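Local coordinates for FKBO (Streptomyces hygroscopicus, PDB 4BPS), which hydrolyses chorismate to pyruvate and a dihydroxycyclohexadiene carboxylate, a step in making the immunosuppressants FK506 and FK520, at residues P20-E25 with V293-V298; E25-P30 with A71-W76. One frame throughout, in Å; residues are numbered along the deposited sequence.

From the N terminus, the chain first lays down strand 21-25, an outermost strand of a mixed sheet, and Glu25 ends it as a residue shared by both contacts. Contact 2 closes the shorter loop: 40 residues on, strand 72-77 returns antiparallel beside 21-25, so the contact joins neighbouring strands of one sheet. Contact 1 closes the longer loop, with most of the enzyme between its segments, and ties that sheet to the corner leading into strand 296-300 of another. Contact 2 is thus nested inside contact 1. The two meet where Lys297 forms a salt bridge with Glu74 and where the rings of Phe24 and Phe72 pack together.

Contact 1 (P20-E25 with V293-V298); sequences PYCRFE and VDHLKV
Phe24 and His295 form a T-shaped (edge-to-face) aromatic pair where two sheets of this YjgF-fold enzyme meet: an outermost strand, 21-25, packs against the corner that leads into strand 296-300. The planes stand at 82°, with His295 turning the edge that carries CD2 toward the rim of one Phe24 face, 3.9 Å from Phe24 CD1. The CB of His295 adds an off-centre CH-pi contact to the same phenyl ring. A positive phi at His295 (50°) accompanies the corner, and CG of Phe24, anti to its carbonyl carbon (chi1 -68°), starts the ring off on the backbone N side.

Phe24 also packs against the backbone and an aliphatic chain. Its CE2 edge meets Leu296 O in the ring plane at 3.4 Å, while CZ touches Lys297 CG; a phenyl ring suits this place because it offers a face to His295 and polarised C-H groups at its edge to the carbonyl oxygen. The Lys297 amine reaches on to salt bridges with Glu74 and Glu340.

An oxygen lies over each face of the imidazole. On one side it is Cys22 O, 3.2 Å from His295 CE1, and on the opposite side Asp294 OD1, which also accepts a hydrogen bond from His295 N. Cys22 O also accepts a bent hydrogen bond from Arg23 NH1, which sits above the carbonyl plane. At the imidazole edge a water joins the segments: it lies 2.9 Å from His295 NE2 and accepts the backbone N-H of Phe24, also at 2.9 Å from that N.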
ATOM      1  N   PRO A  20     -13.834   4.196  -1.798  1.00  6.44           N
ATOM      2  CA  PRO A  20     -12.744   4.283  -2.779  1.00  6.54           C
ATOM      3  C   PRO A  20     -12.547   3.010  -3.560  1.00  6.78           C
ATOM      4  O   PRO A  20     -12.779   1.903  -3.048  1.00  7.11           O
ATOM      5  CB  PRO A  20     -11.514   4.594  -1.923  1.00  7.44           C
ATOM      6  CG  PRO A  20     -12.099   5.255  -0.676  1.00  7.79           C
ATOM      7  CD  PRO A  20     -13.380   4.513  -0.432  1.00  7.19           C
ATOM      8  N   TYR A  21     -12.105   3.165  -4.800  1.00  6.52           N
ATOM      9  CA  TYR A  21     -11.826   2.025  -5.654  1.00  7.08           C
ATOM     10  C   TYR A  21     -10.749   2.418  -6.654  1.00  6.33           C
ATOM     11  O   TYR A  21     -10.432   3.592  -6.837  1.00  6.49           O
ATOM     12  CB  TYR A  21     -13.092   1.526  -6.366  1.00  7.79           C
ATOM     13  CG  TYR A  21     -13.783   2.524  -7.267  1.00  8.10           C
ATOM     14  CD1 TYR A  21     -14.680   3.467  -6.747  1.00  8.02           C
ATOM     15  CD2 TYR A  21     -13.582   2.510  -8.626  1.00  8.52           C
ATOM     16  CE1 TYR A  21     -15.352   4.369  -7.565  1.00  8.69           C
ATOM     17  CE2 TYR A  21     -14.254   3.396  -9.461  1.00  8.18           C
ATOM     18  CZ  TYR A  21     -15.167   4.317  -8.923  1.00  9.06           C
ATOM     19  OH  TYR A  21     -15.852   5.196  -9.732  1.00 10.54           O
ATOM     20  N   CYS A  22     -10.181   1.407  -7.289  1.00  6.61           N
ATOM     21  CA  CYS A  22      -8.998   1.568  -8.097  1.00  7.32           C
ATOM     22  C   CYS A  22      -9.232   1.245  -9.584  1.00  6.81           C
ATOM     23  O   CYS A  22     -10.081   0.388  -9.930  1.00  7.35           O
ATOM     24  CB  CYS A  22      -7.922   0.605  -7.513  1.00  8.80           C
ATOM     25  SG  CYS A  22      -6.247   0.846  -8.096  1.00  8.92           S
ATOM     26  N   ARG A  23      -8.459   1.912 -10.435  1.00  6.32           N
ATOM     27  CA  ARG A  23      -8.316   1.536 -11.841  1.00  6.65           C
ATOM     28  C   ARG A  23      -6.846   1.567 -12.206  1.00  6.44           C
ATOM     29  O   ARG A  23      -6.096   2.366 -11.653  1.00  6.94           O
ATOM     30  CB  ARG A  23      -9.032   2.537 -12.760  1.00  7.51           C
ATOM     31  CG  ARG A  23     -10.542   2.596 -12.614  1.00  8.11           C
ATOM     32  CD  ARG A  23     -11.228   1.425 -13.277  1.00  8.35           C
ATOM     33  NE  ARG A  23     -12.684   1.569 -13.228  1.00  7.97           N
ATOM     34  CZ  ARG A  23     -13.479   1.046 -12.299  1.00  8.28           C
ATOM     35  NH1 ARG A  23     -12.991   0.299 -11.315  1.00  9.29           N
ATOM     36  NH2 ARG A  23     -14.788   1.264 -12.356  1.00  8.40           N
ATOM     37  N   PHE A  24      -6.444   0.713 -13.148  1.00  6.33           N
ATOM     38  CA  PHE A  24      -5.110   0.789 -13.737  1.00  7.04           C
ATOM     39  C   PHE A  24      -5.265   1.314 -15.156  1.00  7.91           C
ATOM     40  O   PHE A  24      -6.099   0.818 -15.934  1.00 10.20           O
ATOM     41  CB  PHE A  24      -4.435  -0.569 -13.799  1.00  7.03           C
ATOM     42  CG  PHE A  24      -4.056  -1.172 -12.453  1.00  6.85           C
ATOM     43  CD1 PHE A  24      -4.167  -0.485 -11.251  1.00  6.94           C
ATOM     44  CD2 PHE A  24      -3.561  -2.464 -12.434  1.00  7.72           C
ATOM     45  CE1 PHE A  24      -3.782  -1.073 -10.047  1.00  7.20           C
ATOM     46  CE2 PHE A  24      -3.174  -3.050 -11.260  1.00  8.28           C
ATOM     47  CZ  PHE A  24      -3.278  -2.371 -10.063  1.00  7.89           C
ATOM     48  N   GLU A  25      -4.486   2.342 -15.479  1.00  8.48           N
ATOM     49  CA  GLU A  25      -4.595   2.995 -16.775  1.00  9.45           C
ATOM     50  C   GLU A  25      -3.224   3.070 -17.434  1.00  9.28           C
ATOM     51  O   GLU A  25      -2.176   3.026 -16.799  1.00  9.31           O
ATOM     52  CB  GLU A  25      -5.179   4.417 -16.640  1.00 10.29           C
ATOM     53  CG  GLU A  25      -6.530   4.548 -15.903  1.00 11.65           C
ATOM     54  CD  GLU A  25      -7.757   3.976 -16.644  1.00 12.44           C
ATOM     55  OE1 GLU A  25      -7.634   3.693 -17.860  1.00 13.72           O
ATOM     56  OE2 GLU A  25      -8.841   3.816 -16.009  1.00 13.31           O
ATOM     57  N   VAL A 293     -10.099 -11.246  -6.250  1.00  6.40           N
ATOM     58  CA  VAL A 293      -9.206 -10.118  -6.035  1.00  6.53           C
ATOM     59  C   VAL A 293      -8.914  -9.447  -7.372  1.00  6.54           C
ATOM     60  O   VAL A 293      -8.833 -10.092  -8.423  1.00  6.56           O
ATOM     61  CB  VAL A 293      -7.904 -10.585  -5.319  1.00  6.78           C
ATOM     62  CG1 VAL A 293      -7.011  -9.392  -4.997  1.00  6.99           C
ATOM     63  CG2 VAL A 293      -8.230 -11.346  -4.038  1.00  7.27           C
ATOM     64  N   ASP A 294      -8.772  -8.127  -7.344  1.00  6.56           N
ATOM     65  CA  ASP A 294      -8.528  -7.363  -8.564  1.00  6.59           C
ATOM     66  C   ASP A 294      -7.531  -6.236  -8.248  1.00  5.67           C
ATOM     67  O   ASP A 294      -7.157  -6.004  -7.089  1.00  6.36           O
ATOM     68  CB  ASP A 294      -9.868  -6.824  -9.075  1.00  7.77           C
ATOM     69  CG  ASP A 294      -9.872  -6.456 -10.560  1.00  8.62           C
ATOM     70  OD1 ASP A 294      -8.839  -6.506 -11.260  1.00  8.35           O
ATOM     71  OD2 ASP A 294     -10.984  -6.073 -11.010  1.00 11.16           O
ATOM     72  N   HIS A 295      -7.072  -5.566  -9.303  1.00  5.96           N
ATOM     73  CA  HIS A 295      -6.129  -4.452  -9.197  1.00  5.74           C
ATOM     74  C   HIS A 295      -4.940  -4.835  -8.329  1.00  5.76           C
ATOM     75  O   HIS A 295      -4.577  -4.185  -7.340  1.00  6.15           O
ATOM     76  CB  HIS A 295      -6.838  -3.159  -8.785  1.00  6.04           C
ATOM     77  CG  HIS A 295      -7.847  -2.763  -9.809  1.00  6.50           C
ATOM     78  ND1 HIS A 295      -9.187  -3.067  -9.677  1.00  7.34           N
ATOM     79  CD2 HIS A 295      -7.693  -2.231 -11.051  1.00  7.39           C
ATOM     80  CE1 HIS A 295      -9.816  -2.704 -10.785  1.00  8.04           C
ATOM     81  NE2 HIS A 295      -8.938  -2.191 -11.632  1.00  8.15           N
ATOM     82  N   LEU A 296      -4.313  -5.921  -8.755  1.00  5.73           N
ATOM     83  CA  LEU A 296      -3.157  -6.464  -8.063  1.00  5.74           C
ATOM     84  C   LEU A 296      -1.864  -5.876  -8.584  1.00  5.49           C
ATOM     85  O   LEU A 296      -1.689  -5.718  -9.793  1.00  5.96           O
ATOM     86  CB  LEU A 296      -3.110  -7.982  -8.197  1.00  6.27           C
ATOM     87  CG  LEU A 296      -4.330  -8.717  -7.620  1.00  6.90           C
ATOM     88  CD1 LEU A 296      -5.305  -9.153  -8.707  1.00  7.08           C
ATOM     89  CD2 LEU A 296      -3.873  -9.922  -6.814  1.00  7.52           C
ATOM     90  N   LYS A 297      -0.963  -5.587  -7.655  1.00  5.18           N
ATOM     91  CA  LYS A 297       0.425  -5.286  -7.984  1.00  5.50           C
ATOM     92  C   LYS A 297       1.286  -6.401  -7.419  1.00  5.02           C
ATOM     93  O   LYS A 297       1.113  -6.792  -6.256  1.00  5.25           O
ATOM     94  CB  LYS A 297       0.852  -3.920  -7.450  1.00  6.26           C
ATOM     95  CG  LYS A 297       0.158  -2.791  -8.237  1.00  7.13           C
ATOM     96  CD  LYS A 297      -0.285  -1.627  -7.382  1.00  7.36           C
ATOM     97  CE  LYS A 297       0.878  -0.973  -6.724  1.00  6.92           C
ATOM     98  NZ  LYS A 297       0.423  -0.060  -5.602  1.00  6.70           N
ATOM     99  N   VAL A 298       2.191  -6.897  -8.253  1.00  4.73           N
ATOM    100  CA  VAL A 298       3.061  -8.009  -7.919  1.00  5.28           C
ATOM    101  C   VAL A 298       4.502  -7.485  -8.027  1.00  4.77           C
ATOM    102  O   VAL A 298       4.953  -7.167  -9.128  1.00  6.06           O
ATOM    103  CB  VAL A 298       2.818  -9.206  -8.876  1.00  6.09           C
ATOM    104  CG1 VAL A 298       3.767 -10.356  -8.522  1.00  6.87           C
ATOM    105  CG2 VAL A 298       1.368  -9.663  -8.808  1.00  6.90           C
TER
HETATM  106  O   HOH W   1      -8.547  -1.016 -14.279  1.00 10.45           O

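Contact 2 (E25-P30 with A71-W76); sequences EKTGSP and AFTEVW
Glu25 and Thr73 form an antiparallel hydrogen-bonded pair at the end of strand 21-25, joining it to strand 72-77 of the same sheet. Glu25 N donates to Thr73 O (2.8 Å), and Thr73 N returns a nearly straight bond to Glu25 O. CG of Glu25, anti to its carbonyl carbon (chi1 -54°), lies against Val75 CG2 at 3.7 Å, the two side chains crossing obliquely, so the aliphatic part of a glutamate serves as a nonpolar neighbour. At Lys26 the strand gives way to a type II beta turn ending at Ser29. The long lysine chain bends back toward Ala71, and its NZ donates to a water that bridges to Ala71 O.

Thr27 carries the side-chain hydrogen bond of the contact. Its OG1, anti to the carbonyl carbon (chi1 -57°), lies 2.7 Å from Thr73 OG1 in a bond that either hydroxyl could donate, and the two side chains cross at about a right angle. Thr27 N reaches Ala71 O through a second water. Gly28 follows with a positive phi (87°), where a CB would press on Thr27 O; having none, it fits. Ser29 completes the turn by donating both N and OG to Lys26 O, with OG at 2.8 Å.

Beyond the single bridge pair, pairing thus passes from backbone to hydroxyls and waters, a chemistry that implies a partly solvated junction away from the substrate-binding site.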
ATOM      1  N   GLU A  25      -4.486   2.342 -15.479  1.00  8.48           N
ATOM      2  CA  GLU A  25      -4.595   2.995 -16.775  1.00  9.45           C
ATOM      3  C   GLU A  25      -3.224   3.070 -17.434  1.00  9.28           C
ATOM      4  O   GLU A  25      -2.176   3.026 -16.799  1.00  9.31           O
ATOM      5  CB  GLU A  25      -5.179   4.417 -16.640  1.00 10.29           C
ATOM      6  CG  GLU A  25      -6.530   4.548 -15.903  1.00 11.65           C
ATOM      7  CD  GLU A  25      -7.757   3.976 -16.644  1.00 12.44           C
ATOM      8  OE1 GLU A  25      -7.634   3.693 -17.860  1.00 13.72           O
ATOM      9  OE2 GLU A  25      -8.841   3.816 -16.009  1.00 13.31           O
ATOM     10  N   LYS A  26      -3.234   3.209 -18.745  1.00 11.50           N
ATOM     11  CA  LYS A  26      -2.003   3.416 -19.487  1.00 14.40           C
ATOM     12  C   LYS A  26      -1.541   4.845 -19.254  1.00 15.23           C
ATOM     13  O   LYS A  26      -2.310   5.788 -19.458  1.00 16.92           O
ATOM     14  CB  LYS A  26      -2.249   3.194 -20.978  1.00 20.63           C
ATOM     15  CG  LYS A  26      -2.430   1.736 -21.357  1.00 29.17           C
ATOM     16  CD  LYS A  26      -1.106   0.964 -21.321  1.00 36.21           C
ATOM     17  CE  LYS A  26      -0.927   0.157 -20.028  1.00 40.73           C
ATOM     18  NZ  LYS A  26       0.252  -0.750 -20.101  1.00 43.01           N
ATOM     19  N   THR A  27      -0.295   5.009 -18.830  1.00 16.48           N
ATOM     20  CA  THR A  27       0.216   6.354 -18.584  1.00 19.03           C
ATOM     21  C   THR A  27       0.311   7.075 -19.925  1.00 24.07           C
ATOM     22  O   THR A  27       0.725   6.491 -20.919  1.00 23.03           O
ATOM     23  CB  THR A  27       1.577   6.320 -17.870  1.00 18.07           C
ATOM     24  OG1 THR A  27       1.451   5.590 -16.641  1.00 17.69           O
ATOM     25  CG2 THR A  27       2.087   7.736 -17.559  1.00 18.38           C
ATOM     26  N   GLY A  28      -0.120   8.327 -19.958  1.00 31.09           N
ATOM     27  CA  GLY A  28      -0.048   9.119 -21.173  1.00 37.48           C
ATOM     28  C   GLY A  28      -1.252   8.959 -22.089  1.00 42.25           C
ATOM     29  O   GLY A  28      -1.348   9.640 -23.115  1.00 43.69           O
ATOM     30  N   SER A  29      -2.174   8.068 -21.729  1.00 43.87           N
ATOM     31  CA  SER A  29      -3.347   7.816 -22.560  1.00 44.66           C
ATOM     32  C   SER A  29      -4.408   8.882 -22.302  1.00 42.40           C
ATOM     33  O   SER A  29      -4.556   9.349 -21.167  1.00 43.19           O
ATOM     34  CB  SER A  29      -3.925   6.432 -22.276  1.00 47.01           C
ATOM     35  OG  SER A  29      -4.544   6.393 -21.000  1.00 48.21           O
ATOM     36  N   PRO A  30      -5.158   9.260 -23.351  1.00 38.43           N
ATOM     37  CA  PRO A  30      -6.166  10.314 -23.205  1.00 36.09           C
ATOM     38  C   PRO A  30      -7.262   9.937 -22.223  1.00 34.73           C
ATOM     39  O   PRO A  30      -7.589   8.753 -22.080  1.00 34.33           O
ATOM     40  CB  PRO A  30      -6.751  10.448 -24.619  1.00 35.22           C
ATOM     41  CG  PRO A  30      -6.494   9.130 -25.267  1.00 35.30           C
ATOM     42  CD  PRO A  30      -5.179   8.661 -24.699  1.00 36.60           C
ATOM     43  N   ALA A  71       5.512   0.541 -17.094  1.00  8.05           N
ATOM     44  CA  ALA A  71       4.940   1.709 -16.448  1.00  7.75           C
ATOM     45  C   ALA A  71       3.434   1.694 -16.599  1.00  7.69           C
ATOM     46  O   ALA A  71       2.921   1.241 -17.624  1.00  8.00           O
ATOM     47  CB  ALA A  71       5.521   2.987 -17.049  1.00  8.60           C
ATOM     48  N   PHE A  72       2.719   2.194 -15.592  1.00  7.09           N
ATOM     49  CA  PHE A  72       1.267   2.337 -15.683  1.00  7.00           C
ATOM     50  C   PHE A  72       0.844   3.316 -14.606  1.00  6.46           C
ATOM     51  O   PHE A  72       1.637   3.656 -13.712  1.00  7.09           O
ATOM     52  CB  PHE A  72       0.536   0.978 -15.505  1.00  7.01           C
ATOM     53  CG  PHE A  72       0.497   0.501 -14.084  1.00  6.85           C
ATOM     54  CD1 PHE A  72       1.610  -0.107 -13.499  1.00  7.51           C
ATOM     55  CD2 PHE A  72      -0.643   0.665 -13.317  1.00  6.83           C
ATOM     56  CE1 PHE A  72       1.557  -0.529 -12.174  1.00  7.90           C
ATOM     57  CE2 PHE A  72      -0.702   0.253 -12.006  1.00  7.76           C
ATOM     58  CZ  PHE A  72       0.407  -0.352 -11.430  1.00  7.73           C
ATOM     59  N   THR A  73      -0.402   3.788 -14.680  1.00  6.40           N
ATOM     60  CA  THR A  73      -0.941   4.692 -13.672  1.00  6.55           C
ATOM     61  C   THR A  73      -1.981   3.983 -12.817  1.00  5.66           C
ATOM     62  O   THR A  73      -2.931   3.347 -13.316  1.00  6.57           O
ATOM     63  CB  THR A  73      -1.575   5.929 -14.322  1.00  8.77           C
ATOM     64  OG1 THR A  73      -0.588   6.546 -15.142  1.00 11.32           O
ATOM     65  CG2 THR A  73      -2.034   6.958 -13.290  1.00  9.38           C
ATOM     66  N   GLU A  74      -1.766   4.069 -11.514  1.00  5.30           N
ATOM     67  CA  GLU A  74      -2.706   3.580 -10.512  1.00  5.49           C
ATOM     68  C   GLU A  74      -3.609   4.756 -10.138  1.00  5.40           C
ATOM     69  O   GLU A  74      -3.134   5.749  -9.590  1.00  5.86           O
ATOM     70  CB  GLU A  74      -1.907   3.097  -9.301  1.00  5.77           C
ATOM     71  CG  GLU A  74      -2.700   2.776  -8.052  1.00  6.32           C
ATOM     72  CD  GLU A  74      -1.798   2.444  -6.880  1.00  6.06           C
ATOM     73  OE1 GLU A  74      -0.690   1.887  -7.096  1.00  6.36           O
ATOM     74  OE2 GLU A  74      -2.183   2.741  -5.720  1.00  7.16           O
ATOM     75  N   VAL A  75      -4.905   4.656 -10.450  1.00  5.55           N
ATOM     76  CA  VAL A  75      -5.838   5.759 -10.261  1.00  6.48           C
ATOM     77  C   VAL A  75      -6.848   5.383  -9.177  1.00  6.53           C
ATOM     78  O   VAL A  75      -7.523   4.360  -9.286  1.00  7.14           O
ATOM     79  CB  VAL A  75      -6.596   6.103 -11.564  1.00  7.23           C
ATOM     80  CG1 VAL A  75      -7.413   7.369 -11.364  1.00  7.54           C
ATOM     81  CG2 VAL A  75      -5.626   6.256 -12.761  1.00  8.23           C
ATOM     82  N   TRP A  76      -6.943   6.223  -8.151  1.00  6.42           N
ATOM     83  CA  TRP A  76      -7.938   6.053  -7.097  1.00  6.47           C
ATOM     84  C   TRP A  76      -9.144   6.934  -7.393  1.00  6.58           C
ATOM     85  O   TRP A  76      -9.014   8.082  -7.850  1.00  7.63           O
ATOM     86  CB  TRP A  76      -7.312   6.324  -5.725  1.00  6.83           C
ATOM     87  CG  TRP A  76      -6.478   5.153  -5.361  1.00  6.77           C
ATOM     88  CD1 TRP A  76      -5.144   4.991  -5.587  1.00  7.06           C
ATOM     89  CD2 TRP A  76      -6.964   3.918  -4.841  1.00  6.90           C
ATOM     90  NE1 TRP A  76      -4.759   3.712  -5.205  1.00  7.35           N
ATOM     91  CE2 TRP A  76      -5.871   3.039  -4.750  1.00  7.19           C
ATOM     92  CE3 TRP A  76      -8.226   3.471  -4.439  1.00  7.85           C
ATOM     93  CZ2 TRP A  76      -6.001   1.738  -4.256  1.00  7.78           C
ATOM     94  CZ3 TRP A  76      -8.350   2.184  -3.944  1.00  8.26           C
ATOM     95  CH2 TRP A  76      -7.249   1.334  -3.857  1.00  8.28           C
TER
HETATM   96  O   HOH W   2       2.383  -1.400 -18.300  1.00 19.47           O
HETATM   97  O   HOH W   3       3.685   5.672 -15.254  1.00 11.87           O
HETATM   98  O   HOH W   4       1.219   2.482 -19.349  1.00 22.48           O